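Local coordinates for beta sliding clamp (Borrelia burgdorferi, PDB 6DJ8), which probably encircles DNA as a ring-shaped head-to-tail homodimer, tethering DNA polymerases and other proteins to it so that replication is processive, at residues A292-Y297 with G326-K331; R302-T307 with M344-S349. All coordinates share one frame; numbering follows the deposited sequence.

Contact 1. Residues A292-Y297 with G326-K331; sequences ARVNLY and GEFFIK
In the C-terminal domain of the subunit, helix 284-294 packs against strand 325-331, the outermost of its sheet within this chain, at the boundary between the two subunits of the ring. No hydrogen bond joins the two segments, which meet through apolar and CH-pi contacts. The chain at 292-297 turns tightly: Leu296 N bonds back to Arg293 O, and Tyr297 N reaches Val294 O at 2.7 Å. This turn brings the Tyr297 ring over Gly326, whose CA lies 4.0 Å from the centroid of that ring, 19° off its normal, in a CH-pi contact over the face. Gly326 N approaches the base of the ring, 3.5 Å from Tyr297 CD2. Gly326 has no side chain, and its backbone lies directly against the ring.

Phe328 reaches across to the helix with CG anti to its own carbonyl carbon (chi1 -60°). One side of its ring lies along Val294: Phe328 CD1 is 3.6 Å from Val294 CB, and Phe328 CE1 is 3.6 Å from Val294 CA. Val294 and Phe328 pass in opposite directions, and Val294 CG2, anti to the backbone N, also nears Gly326 O at 3.8 Å. At the tip, Phe328 CZ meets Arg293 CB at 3.7 Å, an off-centre CH-pi contact. Beyond CB the Arg293 chain extends away from the strand; its NE forms a salt bridge with Asp289, while NH1 and NH2 bond to Asn94 and Ala92 of the second subunit.

Tyr297 OH likewise bonds to Glu129 of the second subunit. Within the chain, strand 325-331 is hydrogen-bonded to strand 312-318; Gly326 and Glu327 also pair antiparallel with a strand of the second subunit, so the sheet continues across the interface.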
loop_
_atom_site.group_PDB
_atom_site.type_symbol
_atom_site.label_atom_id
_atom_site.label_comp_id
_atom_site.label_asym_id
_atom_site.label_seq_id
_atom_site.Cartn_x
_atom_site.Cartn_y
_atom_site.Cartn_z
ATOM N N ALA A 292 -6.727 18.927 -4.344
ATOM C CA ALA A 292 -6.564 17.538 -4.758
ATOM C C ALA A 292 -7.019 17.339 -6.199
ATOM O O ALA A 292 -6.479 16.485 -6.910
ATOM C CB ALA A 292 -7.321 16.607 -3.811
ATOM N N ARG A 293 -8.004 18.117 -6.649
ATOM C CA ARG A 293 -8.454 17.974 -8.028
ATOM C C ARG A 293 -7.506 18.676 -8.993
ATOM O O ARG A 293 -7.109 18.089 -10.007
ATOM C CB ARG A 293 -9.876 18.494 -8.165
ATOM C CG ARG A 293 -10.823 17.745 -7.270
ATOM C CD ARG A 293 -12.168 18.423 -7.176
ATOM N NE ARG A 293 -12.952 17.801 -6.124
ATOM C CZ ARG A 293 -13.568 16.634 -6.278
ATOM N NH1 ARG A 293 -14.262 16.114 -5.280
ATOM N NH2 ARG A 293 -13.474 15.988 -7.438
ATOM N N VAL A 294 -7.112 19.922 -8.686
ATOM C CA VAL A 294 -6.237 20.647 -9.606
ATOM C C VAL A 294 -4.865 19.998 -9.641
ATOM O O VAL A 294 -4.172 20.040 -10.669
ATOM C CB VAL A 294 -6.158 22.151 -9.229
ATOM C CG1 VAL A 294 -5.222 22.394 -8.030
ATOM C CG2 VAL A 294 -5.679 22.970 -10.405
ATOM N N ASN A 295 -4.475 19.329 -8.551
ATOM C CA ASN A 295 -3.233 18.565 -8.542
ATOM C C ASN A 295 -3.142 17.614 -9.733
ATOM O O ASN A 295 -2.041 17.315 -10.200
ATOM C CB ASN A 295 -3.124 17.738 -7.260
ATOM C CG ASN A 295 -1.788 17.043 -7.136
ATOM O OD1 ASN A 295 -0.737 17.673 -7.254
ATOM N ND2 ASN A 295 -1.821 15.718 -6.940
ATOM N N LEU A 296 -4.282 17.145 -10.251
ATOM C CA LEU A 296 -4.223 16.216 -11.381
ATOM C C LEU A 296 -3.767 16.899 -12.657
ATOM O O LEU A 296 -3.557 16.214 -13.666
ATOM C CB LEU A 296 -5.590 15.558 -11.584
ATOM C CG LEU A 296 -5.978 14.631 -10.427
ATOM C CD1 LEU A 296 -7.448 14.242 -10.511
ATOM C CD2 LEU A 296 -5.096 13.386 -10.434
ATOM N N TYR A 297 -3.593 18.226 -12.619
ATOM C CA TYR A 297 -3.172 19.021 -13.764
ATOM C C TYR A 297 -1.878 19.783 -13.510
ATOM O O TYR A 297 -1.547 20.707 -14.265
ATOM C CB TYR A 297 -4.287 19.995 -14.165
ATOM C CG TYR A 297 -5.445 19.248 -14.766
ATOM C CD1 TYR A 297 -6.458 18.740 -13.964
ATOM C CD2 TYR A 297 -5.492 18.991 -16.136
ATOM C CE1 TYR A 297 -7.513 18.010 -14.518
ATOM C CE2 TYR A 297 -6.533 18.254 -16.698
ATOM C CZ TYR A 297 -7.535 17.772 -15.889
ATOM O OH TYR A 297 -8.574 17.060 -16.454
ATOM N N GLY A 326 -6.292 22.388 -16.216
ATOM C CA GLY A 326 -7.453 22.331 -15.344
ATOM C C GLY A 326 -7.615 23.609 -14.522
ATOM O O GLY A 326 -6.647 24.092 -13.923
ATOM N N GLU A 327 -8.821 24.172 -14.496
ATOM C CA GLU A 327 -9.095 25.427 -13.799
ATOM C C GLU A 327 -10.225 25.227 -12.805
ATOM O O GLU A 327 -11.310 24.774 -13.184
ATOM C CB GLU A 327 -9.493 26.546 -14.772
ATOM C CG GLU A 327 -8.503 26.864 -15.873
ATOM C CD GLU A 327 -9.067 27.859 -16.885
ATOM O OE1 GLU A 327 -8.551 28.996 -16.964
ATOM O OE2 GLU A 327 -10.062 27.521 -17.563
ATOM N N PHE A 328 -9.981 25.578 -11.544
ATOM C CA PHE A 328 -11.001 25.483 -10.510
ATOM C C PHE A 328 -11.116 26.798 -9.759
ATOM O O PHE A 328 -10.114 27.465 -9.483
ATOM C CB PHE A 328 -10.703 24.387 -9.504
ATOM C CG PHE A 328 -10.608 22.998 -10.123
ATOM C CD1 PHE A 328 -9.433 22.581 -10.726
ATOM C CD2 PHE A 328 -11.688 22.137 -10.094
ATOM C CE1 PHE A 328 -9.326 21.293 -11.309
ATOM C CE2 PHE A 328 -11.601 20.860 -10.673
ATOM C CZ PHE A 328 -10.409 20.446 -11.271
ATOM N N PHE A 329 -12.347 27.109 -9.359
ATOM C CA PHE A 329 -12.687 28.355 -8.697
ATOM C C PHE A 329 -13.314 28.074 -7.340
ATOM O O PHE A 329 -14.071 27.109 -7.177
ATOM C CB PHE A 329 -13.646 29.166 -9.569
ATOM C CG PHE A 329 -13.046 29.598 -10.868
ATOM C CD1 PHE A 329 -13.078 28.759 -11.979
ATOM C CD2 PHE A 329 -12.452 30.857 -10.987
ATOM C CE1 PHE A 329 -12.525 29.160 -13.183
ATOM C CE2 PHE A 329 -11.902 31.268 -12.186
ATOM C CZ PHE A 329 -11.936 30.413 -13.289
ATOM N N ILE A 330 -12.989 28.925 -6.369
ATOM C CA ILE A 330 -13.585 28.902 -5.041
ATOM C C ILE A 330 -14.192 30.271 -4.788
ATOM O O ILE A 330 -13.510 31.291 -4.954
ATOM C CB ILE A 330 -12.548 28.553 -3.963
ATOM C CG1 ILE A 330 -11.967 27.159 -4.223
ATOM C CG2 ILE A 330 -13.172 28.662 -2.568
ATOM C CD1 ILE A 330 -10.817 26.733 -3.236
ATOM N N LYS A 331 -15.475 30.294 -4.426
ATOM C CA LYS A 331 -16.226 31.541 -4.322
ATOM C C LYS A 331 -17.005 31.576 -3.013
ATOM O O LYS A 331 -16.957 30.636 -2.215
ATOM C CB LYS A 331 -17.173 31.714 -5.512
ATOM C CG LYS A 331 -16.500 31.622 -6.878
ATOM C CD LYS A 331 -17.540 31.669 -8.018
ATOM C CE LYS A 331 -16.854 31.676 -9.383
ATOM N NZ LYS A 331 -17.838 31.625 -10.519
#

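Contact 2. Residues R302-T307 with M344-S349; sequences RKLVLT and MAINIS
Segments 303-307 and 344-347 run antiparallel, their axes approaching to 4.5 Å at 141°, with Leu304-Ile346 and Leu306-Met344 as the hydrogen-bonded pairs of a beta ladder. The bond from Leu306 N to Met344 O, 2.7 Å, lies nearly along the carbonyl axis. One further backbone bond, from Ile348 N to Arg302 O (2.9 Å), carries the ladder into the first turn of helix 348-355. Asn347 is the N-cap of that helix: its OD1 accepts a weak bond from Ser349 N and another from Tyr350 N.

On the face carrying Leu304, Leu306, Met344 and Ile346, Leu304 and Ile346 lie side by side, while Leu306 crosses Ile346 obliquely, with Leu306 CD1 3.9 Å from Ile346 CG2. Leu304 CD2 also packs on Ile348 CG1, 4.0 Å away. The other face carries Lys303, whose extended chain passes Ala345 so that CE rests 3.6 Å from Ala345 CB before NZ bonds to Leu392 O.

Arg302, bent at chi2 and chi3, folds back over the helix start. Its NH1 bonds to Asn295 OD1 and its NH2 to Asp299 O, which help fix the guanidinium. Ile348 CG2 sits over one guanidinium face, 3.4 Å from Arg302 NH1, and Arg302 NE donates in plane to Ser349 OG at 2.9 Å and 173°.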
loop_
_atom_site.group_PDB
_atom_site.type_symbol
_atom_site.label_atom_id
_atom_site.label_comp_id
_atom_site.label_asym_id
_atom_site.label_seq_id
_atom_site.Cartn_x
_atom_site.Cartn_y
_atom_site.Cartn_z
ATOM N N ARG A 302 5.513 20.987 -9.734
ATOM C CA ARG A 302 4.555 21.330 -8.686
ATOM C C ARG A 302 3.987 22.740 -8.860
ATOM O O ARG A 302 3.283 23.226 -7.964
ATOM C CB ARG A 302 5.139 21.174 -7.265
ATOM C CG ARG A 302 5.948 19.881 -7.042
ATOM C CD ARG A 302 5.229 18.633 -7.581
ATOM N NE ARG A 302 4.037 18.254 -6.826
ATOM C CZ ARG A 302 2.891 17.846 -7.376
ATOM N NH1 ARG A 302 1.860 17.505 -6.602
ATOM N NH2 ARG A 302 2.759 17.796 -8.701
ATOM N N LYS A 303 4.203 23.380 -10.015
ATOM C CA LYS A 303 3.843 24.791 -10.181
ATOM C C LYS A 303 2.332 24.919 -10.300
ATOM O O LYS A 303 1.740 24.513 -11.306
ATOM C CB LYS A 303 4.515 25.398 -11.411
ATOM C CG LYS A 303 4.192 26.900 -11.600
ATOM C CD LYS A 303 5.016 27.550 -12.714
ATOM C CE LYS A 303 4.423 28.900 -13.102
ATOM N NZ LYS A 303 5.035 29.539 -14.313
ATOM N N LEU A 304 1.711 25.470 -9.269
ATOM C CA LEU A 304 0.293 25.785 -9.259
ATOM C C LEU A 304 0.132 27.296 -9.399
ATOM O O LEU A 304 0.794 28.045 -8.683
ATOM C CB LEU A 304 -0.333 25.305 -7.954
ATOM C CG LEU A 304 -1.754 25.756 -7.662
ATOM C CD1 LEU A 304 -2.698 25.075 -8.660
ATOM C CD2 LEU A 304 -2.100 25.397 -6.222
ATOM N N VAL A 305 -0.717 27.753 -10.323
ATOM C CA VAL A 305 -0.931 29.191 -10.513
ATOM C C VAL A 305 -2.216 29.600 -9.805
ATOM O O VAL A 305 -3.305 29.095 -10.126
ATOM C CB VAL A 305 -0.977 29.583 -11.996
ATOM C CG1 VAL A 305 -1.337 31.086 -12.129
ATOM C CG2 VAL A 305 0.352 29.292 -12.659
ATOM N N LEU A 306 -2.088 30.530 -8.854
ATOM C CA LEU A 306 -3.201 31.038 -8.064
ATOM C C LEU A 306 -3.556 32.437 -8.529
ATOM O O LEU A 306 -2.667 33.269 -8.724
ATOM C CB LEU A 306 -2.854 31.116 -6.571
ATOM C CG LEU A 306 -2.439 29.845 -5.850
ATOM C CD1 LEU A 306 -2.100 30.141 -4.399
ATOM C CD2 LEU A 306 -3.570 28.843 -5.966
ATOM N N THR A 307 -4.849 32.712 -8.676
ATOM C CA THR A 307 -5.302 34.069 -8.956
ATOM C C THR A 307 -6.297 34.493 -7.890
ATOM O O THR A 307 -7.383 33.901 -7.777
ATOM C CB THR A 307 -5.920 34.190 -10.346
ATOM O OG1 THR A 307 -4.959 33.770 -11.309
ATOM C CG2 THR A 307 -6.287 35.672 -10.634
ATOM N N MET A 344 -0.057 34.484 -8.869
ATOM C CA MET A 344 1.232 33.967 -8.361
ATOM C C MET A 344 1.304 32.455 -8.537
ATOM O O MET A 344 0.285 31.816 -8.613
ATOM C CB MET A 344 1.361 34.263 -6.872
ATOM C CG MET A 344 0.305 33.569 -6.092
ATOM S SD MET A 344 0.554 33.684 -4.356
ATOM C CE MET A 344 0.346 35.441 -4.130
ATOM N N ALA A 345 2.519 31.951 -8.618
ATOM C CA ALA A 345 2.765 30.526 -8.699
ATOM C C ALA A 345 3.285 30.041 -7.355
ATOM O O ALA A 345 4.053 30.746 -6.682
ATOM C CB ALA A 345 3.771 30.201 -9.809
ATOM N N ILE A 346 2.872 28.833 -6.975
ATOM C CA ILE A 346 3.243 28.244 -5.695
ATOM C C ILE A 346 3.413 26.746 -5.885
ATOM O O ILE A 346 2.783 26.139 -6.754
ATOM C CB ILE A 346 2.197 28.529 -4.601
ATOM C CG1 ILE A 346 2.749 28.166 -3.227
ATOM C CG2 ILE A 346 0.918 27.768 -4.862
ATOM C CD1 ILE A 346 1.835 28.557 -2.090
ATOM N N ASN A 347 4.308 26.164 -5.092
ATOM C CA ASN A 347 4.509 24.714 -5.062
ATOM C C ASN A 347 3.300 24.055 -4.416
ATOM O O ASN A 347 3.064 24.211 -3.211
ATOM C CB ASN A 347 5.786 24.414 -4.283
ATOM C CG ASN A 347 6.119 22.929 -4.239
ATOM O OD1 ASN A 347 5.269 22.100 -3.933
ATOM N ND2 ASN A 347 7.376 22.601 -4.514
ATOM N N ILE A 348 2.536 23.299 -5.206
ATOM C CA ILE A 348 1.305 22.714 -4.681
ATOM C C ILE A 348 1.590 21.713 -3.572
ATOM O O ILE A 348 0.774 21.551 -2.655
ATOM C CB ILE A 348 0.472 22.054 -5.804
ATOM C CG1 ILE A 348 -0.927 21.726 -5.276
ATOM C CG2 ILE A 348 1.144 20.779 -6.294
ATOM C CD1 ILE A 348 -1.941 21.316 -6.377
ATOM N N SER A 349 2.734 21.025 -3.611
ATOM C CA SER A 349 3.006 20.089 -2.520
ATOM C C SER A 349 3.208 20.844 -1.206
ATOM O O SER A 349 2.672 20.446 -0.164
ATOM C CB SER A 349 4.224 19.225 -2.849
ATOM O OG SER A 349 3.945 18.348 -3.927
#

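Overall arrangement
Both contacts belong to the C-terminal domain and to the same sheet, contact 1 at strand 325-331 and contact 2 at strand 342-347, the two outermost within this chain; at 325-331 the sheet runs on into the second subunit. Their centres lie about 11 Å apart and their segments alternate along the chain. Val294 joins them: its CG1 packs on Leu304 CD1 and Ile348 CD1, while its CB and CG2 serve contact 1. Asn295 OD1 lies 2.7 Å from Arg302 NH1, probably hydrogen-bonded. Contact 1 is buried, apolar across its segments, and borders the second subunit; contact 2, partly buried and touched by no other chain, relies on backbone hydrogen bonds and a polar helix start.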